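Local coordinates for protein putative hydrolase (Agrobacterium vitis, PDB 3LLC) that probably acts as a serine hydrolase of the alpha/beta hydrolase family, consistent with removing fatty acyl groups from acylated proteins and cleaving acyl-glucuronide esters, at residues 146-149 with 150-154; 192-195 with 196-199. All blocks are in the same frame, centred on the assembly; numbering follows the deposited sequence.

Contact 1 of 2, residues 146-149 with 150-154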
ATOM      1  N   ALA A 146       7.282   2.020  -1.526  1.00 22.12           N
ATOM      2  CA  ALA A 146       7.965   3.113  -0.824  1.00 21.72           C
ATOM      3  C   ALA A 146       8.148   2.829   0.672  1.00 24.28           C
ATOM      4  O   ALA A 146       7.838   3.679   1.532  1.00 22.61           O
ATOM      5  CB  ALA A 146       7.173   4.466  -1.046  1.00 22.09           C
ATOM      6  N   PRO A 147       8.734   1.657   1.012  1.00 22.06           N
ATOM      7  CA  PRO A 147       9.036   1.422   2.442  1.00 22.92           C
ATOM      8  C   PRO A 147       9.956   2.489   3.007  1.00 20.83           C
ATOM      9  O   PRO A 147      10.883   2.928   2.332  1.00 21.63           O
ATOM     10  CB  PRO A 147       9.757   0.041   2.427  1.00 23.56           C
ATOM     11  CG  PRO A 147      10.349  -0.064   1.030  1.00 21.41           C
ATOM     12  CD  PRO A 147       9.270   0.602   0.147  1.00 23.99           C
ATOM     13  N   ASP A 148       9.727   2.869   4.274  1.00 21.01           N
ATOM     14  CA  ASP A 148      10.600   3.764   5.020  1.00 18.63           C
ATOM     15  C   ASP A 148      10.836   5.085   4.273  1.00 19.62           C
ATOM     16  O   ASP A 148      11.896   5.682   4.411  1.00 18.34           O
ATOM     17  CB  ASP A 148      11.946   3.102   5.325  1.00 18.17           C
ATOM     18  CG  ASP A 148      11.783   1.718   6.011  1.00 21.29           C
ATOM     19  OD1 ASP A 148      10.635   1.435   6.472  1.00 20.36           O
ATOM     20  OD2 ASP A 148      12.801   0.972   6.089  1.00 22.58           O
ATOM     21  N   PHE A 149       9.825   5.552   3.536  1.00 21.63           N
ATOM     22  CA  PHE A 149      10.032   6.766   2.733  1.00 21.12           C
ATOM     23  C   PHE A 149      10.342   7.994   3.585  1.00 19.07           C
ATOM     24  O   PHE A 149      11.096   8.890   3.153  1.00 18.84           O
ATOM     25  CB  PHE A 149       8.905   6.997   1.678  1.00 22.58           C
ATOM     26  CG  PHE A 149       7.601   7.545   2.213  1.00 20.61           C
ATOM     27  CD1 PHE A 149       7.465   8.862   2.595  1.00 22.50           C
ATOM     28  CD2 PHE A 149       6.452   6.737   2.226  1.00 24.67           C
ATOM     29  CE1 PHE A 149       6.230   9.344   3.040  1.00 22.40           C
ATOM     30  CE2 PHE A 149       5.228   7.232   2.675  1.00 26.18           C
ATOM     31  CZ  PHE A 149       5.123   8.512   3.066  1.00 23.97           C
ATOM     32  N   THR A 150       9.775   8.073   4.795  1.00 20.36           N
ATOM     33  CA  THR A 150       9.989   9.253   5.650  1.00 21.12           C
ATOM     34  C   THR A 150      11.456   9.380   6.056  1.00 20.65           C
ATOM     35  O   THR A 150      12.034  10.453   5.946  1.00 18.21           O
ATOM     36  CB  THR A 150       9.056   9.257   6.899  1.00 22.42           C
ATOM     37  OG1 THR A 150       9.310   8.074   7.680  1.00 21.49           O
ATOM     38  CG2 THR A 150       7.578   9.304   6.477  1.00 19.17           C
ATOM     39  N   SER A 151      12.093   8.278   6.479  1.00 17.67           N
ATOM     40  CA  SER A 151      13.457   8.332   6.930  1.00 18.83           C
ATOM     41  C   SER A 151      14.476   8.240   5.773  1.00 17.66           C
ATOM     42  O   SER A 151      15.584   8.817   5.865  1.00 18.56           O
ATOM     43  CB  SER A 151      13.757   7.209   7.962  1.00 22.50           C
ATOM     44  OG  SER A 151      13.507   5.927   7.419  1.00 21.24           O
ATOM     45  N   ASP A 152      14.129   7.530   4.727  1.00 18.40           N
ATOM     46  CA  ASP A 152      15.110   7.183   3.673  1.00 20.59           C
ATOM     47  C   ASP A 152      15.045   8.090   2.444  1.00 21.60           C
ATOM     48  O   ASP A 152      16.064   8.278   1.813  1.00 21.00           O
ATOM     49  CB  ASP A 152      14.960   5.733   3.212  1.00 20.94           C
ATOM     50  CG  ASP A 152      15.287   4.713   4.310  1.00 24.23           C
ATOM     51  OD1 ASP A 152      15.368   5.094   5.499  1.00 24.19           O
ATOM     52  OD2 ASP A 152      15.407   3.515   3.952  1.00 25.82           O
ATOM     53  N   LEU A 153      13.857   8.591   2.098  1.00 21.20           N
ATOM     54  CA  LEU A 153      13.677   9.436   0.903  1.00 22.85           C
ATOM     55  C   LEU A 153      13.415  10.910   1.243  1.00 22.41           C
ATOM     56  O   LEU A 153      13.886  11.792   0.513  1.00 25.53           O
ATOM     57  CB  LEU A 153      12.576   8.883   0.002  1.00 20.94           C
ATOM     58  CG  LEU A 153      12.750   7.444  -0.514  1.00 22.75           C
ATOM     59  CD1 LEU A 153      11.572   6.994  -1.406  1.00 20.68           C
ATOM     60  CD2 LEU A 153      14.149   7.299  -1.218  1.00 21.11           C
ATOM     61  N   ILE A 154      12.717  11.201   2.343  1.00 19.54           N
ATOM     62  CA  ILE A 154      12.462  12.611   2.731  1.00 20.91           C
ATOM     63  C   ILE A 154      13.547  13.235   3.621  1.00 21.82           C
ATOM     64  O   ILE A 154      14.150  14.285   3.258  1.00 19.29           O
ATOM     65  CB  ILE A 154      11.060  12.810   3.338  1.00 19.45           C
ATOM     66  CG1 ILE A 154       9.973  12.402   2.306  1.00 23.14           C
ATOM     67  CG2 ILE A 154      10.886  14.277   3.820  1.00 18.12           C
ATOM     68  CD1 ILE A 154       8.529  12.414   2.819  1.00 19.33           C
TER
HETATM   69  O   HOH W   1      15.234   2.073   6.185  1.00 18.70           O

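Contact 2 of 2, residues 192-195 with 196-199. With EDO (1,2-ethanediol), chain C; EDO (1,2-ethanediol), chain D.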
ATOM      1  N   ASP A 192       6.211   9.084  13.309  1.00 20.40           N
ATOM      2  CA  ASP A 192       5.633   7.724  13.309  1.00 21.38           C
ATOM      3  C   ASP A 192       6.194   6.835  12.197  1.00 22.44           C
ATOM      4  O   ASP A 192       6.185   5.613  12.336  1.00 21.39           O
ATOM      5  CB  ASP A 192       4.094   7.817  13.301  1.00 20.69           C
ATOM      6  CG  ASP A 192       3.403   6.452  13.155  1.00 20.60           C
ATOM      7  OD1 ASP A 192       3.189   5.801  14.186  1.00 20.71           O
ATOM      8  OD2 ASP A 192       3.092   6.041  12.030  1.00 19.55           O
ATOM      9  N   GLY A 193       6.741   7.419  11.109  1.00 17.92           N
ATOM     10  CA  GLY A 193       7.349   6.631  10.074  1.00 19.17           C
ATOM     11  C   GLY A 193       8.531   5.807  10.618  1.00 18.00           C
ATOM     12  O   GLY A 193       8.751   4.680  10.155  1.00 22.54           O
ATOM     13  N   ARG A 194       9.236   6.329  11.609  1.00 18.97           N
ATOM     14  CA  ARG A 194      10.345   5.604  12.246  1.00 16.84           C
ATOM     15  C   ARG A 194       9.836   4.439  13.121  1.00 20.28           C
ATOM     16  O   ARG A 194      10.522   3.398  13.239  1.00 19.88           O
ATOM     17  CB  ARG A 194      11.290   6.541  13.018  1.00 17.58           C
ATOM     18  CG  ARG A 194      12.342   7.189  12.086  1.00 17.44           C
ATOM     19  CD  ARG A 194      13.146   8.305  12.795  1.00 18.53           C
ATOM     20  NE  ARG A 194      14.221   8.783  11.909  1.00 19.88           N
ATOM     21  CZ  ARG A 194      15.446   8.269  11.830  1.00 23.19           C
ATOM     22  NH1 ARG A 194      15.814   7.250  12.606  1.00 18.39           N
ATOM     23  NH2 ARG A 194      16.338   8.801  10.991  1.00 21.29           N
ATOM     24  N   ALA A 195       8.663   4.619  13.732  1.00 20.48           N
ATOM     25  CA  ALA A 195       7.991   3.523  14.466  1.00 21.66           C
ATOM     26  C   ALA A 195       7.703   2.340  13.539  1.00 21.14           C
ATOM     27  O   ALA A 195       7.680   1.219  13.982  1.00 22.64           O
ATOM     28  CB  ALA A 195       6.700   3.994  15.168  1.00 18.07           C
ATOM     29  N   ASN A 196       7.504   2.583  12.248  1.00 18.60           N
ATOM     30  CA  ASN A 196       7.176   1.555  11.260  1.00 19.07           C
ATOM     31  C   ASN A 196       8.312   1.164  10.286  1.00 19.22           C
ATOM     32  O   ASN A 196       8.083   0.547   9.223  1.00 19.59           O
ATOM     33  CB  ASN A 196       5.941   2.026  10.467  1.00 19.56           C
ATOM     34  CG  ASN A 196       4.684   2.009  11.300  1.00 20.85           C
ATOM     35  OD1 ASN A 196       4.069   0.946  11.456  1.00 21.20           O
ATOM     36  ND2 ASN A 196       4.271   3.190  11.849  1.00 18.94           N
ATOM     37  N   ARG A 197       9.552   1.519  10.642  1.00 18.65           N
ATOM     38  CA  ARG A 197      10.667   1.293   9.743  1.00 19.11           C
ATOM     39  C   ARG A 197      10.857  -0.225   9.568  1.00 21.20           C
ATOM     40  O   ARG A 197      10.987  -0.954  10.572  1.00 21.23           O
ATOM     41  CB  ARG A 197      11.940   1.945  10.295  1.00 18.09           C
ATOM     42  CG  ARG A 197      13.094   2.075   9.292  1.00 17.21           C
ATOM     43  CD  ARG A 197      14.280   2.829   9.908  1.00 20.05           C
ATOM     44  NE  ARG A 197      15.184   3.319   8.862  1.00 18.07           N
ATOM     45  CZ  ARG A 197      16.145   4.217   9.045  1.00 16.94           C
ATOM     46  NH1 ARG A 197      16.394   4.727  10.243  1.00 17.34           N
ATOM     47  NH2 ARG A 197      16.878   4.607   7.995  1.00 20.97           N
ATOM     48  N   VAL A 198      10.860  -0.679   8.330  1.00 20.82           N
ATOM     49  CA  VAL A 198      10.973  -2.134   8.011  1.00 21.45           C
ATOM     50  C   VAL A 198      12.332  -2.604   7.497  1.00 24.35           C
ATOM     51  O   VAL A 198      12.657  -3.808   7.634  1.00 22.59           O
ATOM     52  CB  VAL A 198       9.822  -2.626   7.064  1.00 22.01           C
ATOM     53  CG1 VAL A 198       8.462  -2.442   7.721  1.00 20.74           C
ATOM     54  CG2 VAL A 198       9.848  -1.955   5.663  1.00 19.96           C
HETATM   55  N   MSE A 199      13.155  -1.694   6.929  1.00 21.97           N
HETATM   56  CA  MSE A 199      14.451  -2.073   6.357  1.00 22.78           C
HETATM   57  C   MSE A 199      15.669  -1.835   7.266  1.00 20.89           C
HETATM   58  O   MSE A 199      16.797  -1.842   6.787  1.00 21.89           O
HETATM   59  CB  MSE A 199      14.646  -1.423   4.965  1.00 23.71           C
HETATM   60  CG  MSE A 199      13.570  -1.841   3.951  1.00 21.96           C
HETATM   61 SE   MSE A 199      13.986  -1.240   2.109  0.75 22.11          SE
HETATM   62  CE  MSE A 199      13.885   0.676   2.521  1.00 22.36           C
TER
HETATM   63  C1  EDO C 271      12.957  -6.203  11.049  1.00 48.61           C
HETATM   64  O1  EDO C 271      13.818  -5.067  11.041  1.00 45.03           O
HETATM   65  C2  EDO C 271      12.364  -6.318   9.664  1.00 42.38           C
HETATM   66  O2  EDO C 271      11.410  -5.294   9.536  1.00 35.44           O
HETATM   67  C1  EDO D 272       8.415  -1.930  12.869  1.00 59.43           C
HETATM   68  O1  EDO D 272       7.404  -2.074  13.892  1.00 60.96           O
HETATM   69  C2  EDO D 272       8.333  -3.058  11.855  1.00 52.06           C
HETATM   70  O2  EDO D 272       9.566  -3.768  11.764  1.00 56.39           O
HETATM   71  O   HOH W   2      11.154   0.006  13.305  1.00 19.84           O

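Contact 1 of 2, residues 146-149 with 150-154
Phe149 meets Ile154 and Leu153 across the first turn of the short helix 149-154, and its side chain can be followed outward. Phe149 CB lies 4.1 Å from Leu153 CD1. From there the torsion about CA-CB (chi1 77°) sets CG between the backbone N and the carbonyl carbon, which leaves the ring next to Thr150 N, obliquely placed to it. Phe149 CD1 comes within 3.7 Å of Ile154 CD1, which sits at the ring edge, near its plane; CE1 has the same methyl and Thr150 CG2 for company. The backbone of the same residue adds two bonds, Phe149 O accepting from Ile154 N at 2.9 Å, almost in line with the carbonyl, and from Leu153 N at 3.0 Å, above its plane. The first makes a pi-type turn. A water donates to both Asp148 OD2 and Asp152 OD2, bridging carboxylate oxygens 4.2 Å apart; Asp148 OD2 also takes Met199 N, and Lys227 and Arg197 probably ease the repulsion by pairing with Asp152. Trp118 meets the Phe149 ring, which lies near the presumed Ser114-His247-Asp217 triad. A type II turn, Ala146 to Phe149, thus leads from the sheet into a helix beside the likely active site of an alpha/beta hydrolase.

Contact 2 of 2, residues 192-195 with 196-199
The side chains of Asp192 and Asn196 cross at an angle, one helical turn apart in the C-terminal part of helix 187-195, their carboxylate and amide planes turned 60° from one another. The Asn196 amide reaches back along the helix. With CG beside its own backbone N (chi1 -70°), Asn196 ND2 is brought to Asp192 O and donates to it at 3.1 Å, approaching from above the carbonyl plane. The Asn196 backbone N turns the same way, bonding to Gly193 O at 3.2 Å and weakly to Asp192 O. Two successive carbonyls, of Asp192 and Gly193, thus take bonds from one residue, and Asp192 O takes both its amide and, weakly, its backbone N. Both side chains have further partners. Ser90 OG bonds to both Asp192 OD1 and Asn196 ND2, while Arg122 NE holds Asn196 OD1, which together limit rotation of the amide.

A different orientation governs Arg194 and Arg197. Both chains run extended, side by side and pointing the same way, yet their guanidinium planes stand nearly perpendicular, 82° apart, with Arg194 NH1 only 3.5 Å from Arg197 NH1. The backbones are joined as well, by a weak bond of 3.3 Å from Arg197 N to Arg194 O. A water donates to Arg197 O and, weakly, to Arg194 O.

Two like charges this close need compensation, and each arginine has its own: Arg194 NH2 pairs with Glu155, and Arg197 NH2 with Asp152. The chemistry thus divides in two. The buried Asn196 amide is held at both ends, by Arg122 at its oxygen and by Ser90 and Asp192 O at its nitrogen; at the arginines, acids from in and just after helix 149-154 probably offset the mutual repulsion of the guanidinium groups.

Overall arrangement
Followed from the N terminus, the chain leaves strand 136-143 and reaches contact 1, a local turn into helix 149-154. It then passes through helix 160-169 and the hairpin of strands 171-174 and 183-186, and returns along helix 187-195 to contact 2, before strand 209-214. Each contact is local and closes no long loop; they stand in series, neither nesting nor crossing, with centres about 9 Å apart. Asp148 closes the excursion between them: Asp148 OD1 probably bonds to Val198 N and Asp148 OD2 to Met199 N, each at 2.8 Å. Thr150 OG1 also packs on Gly193 CA. Between two parallel sheet strands, alpha/beta hydrolases commonly carry such a cap, here tied at its base beside helix 115-128.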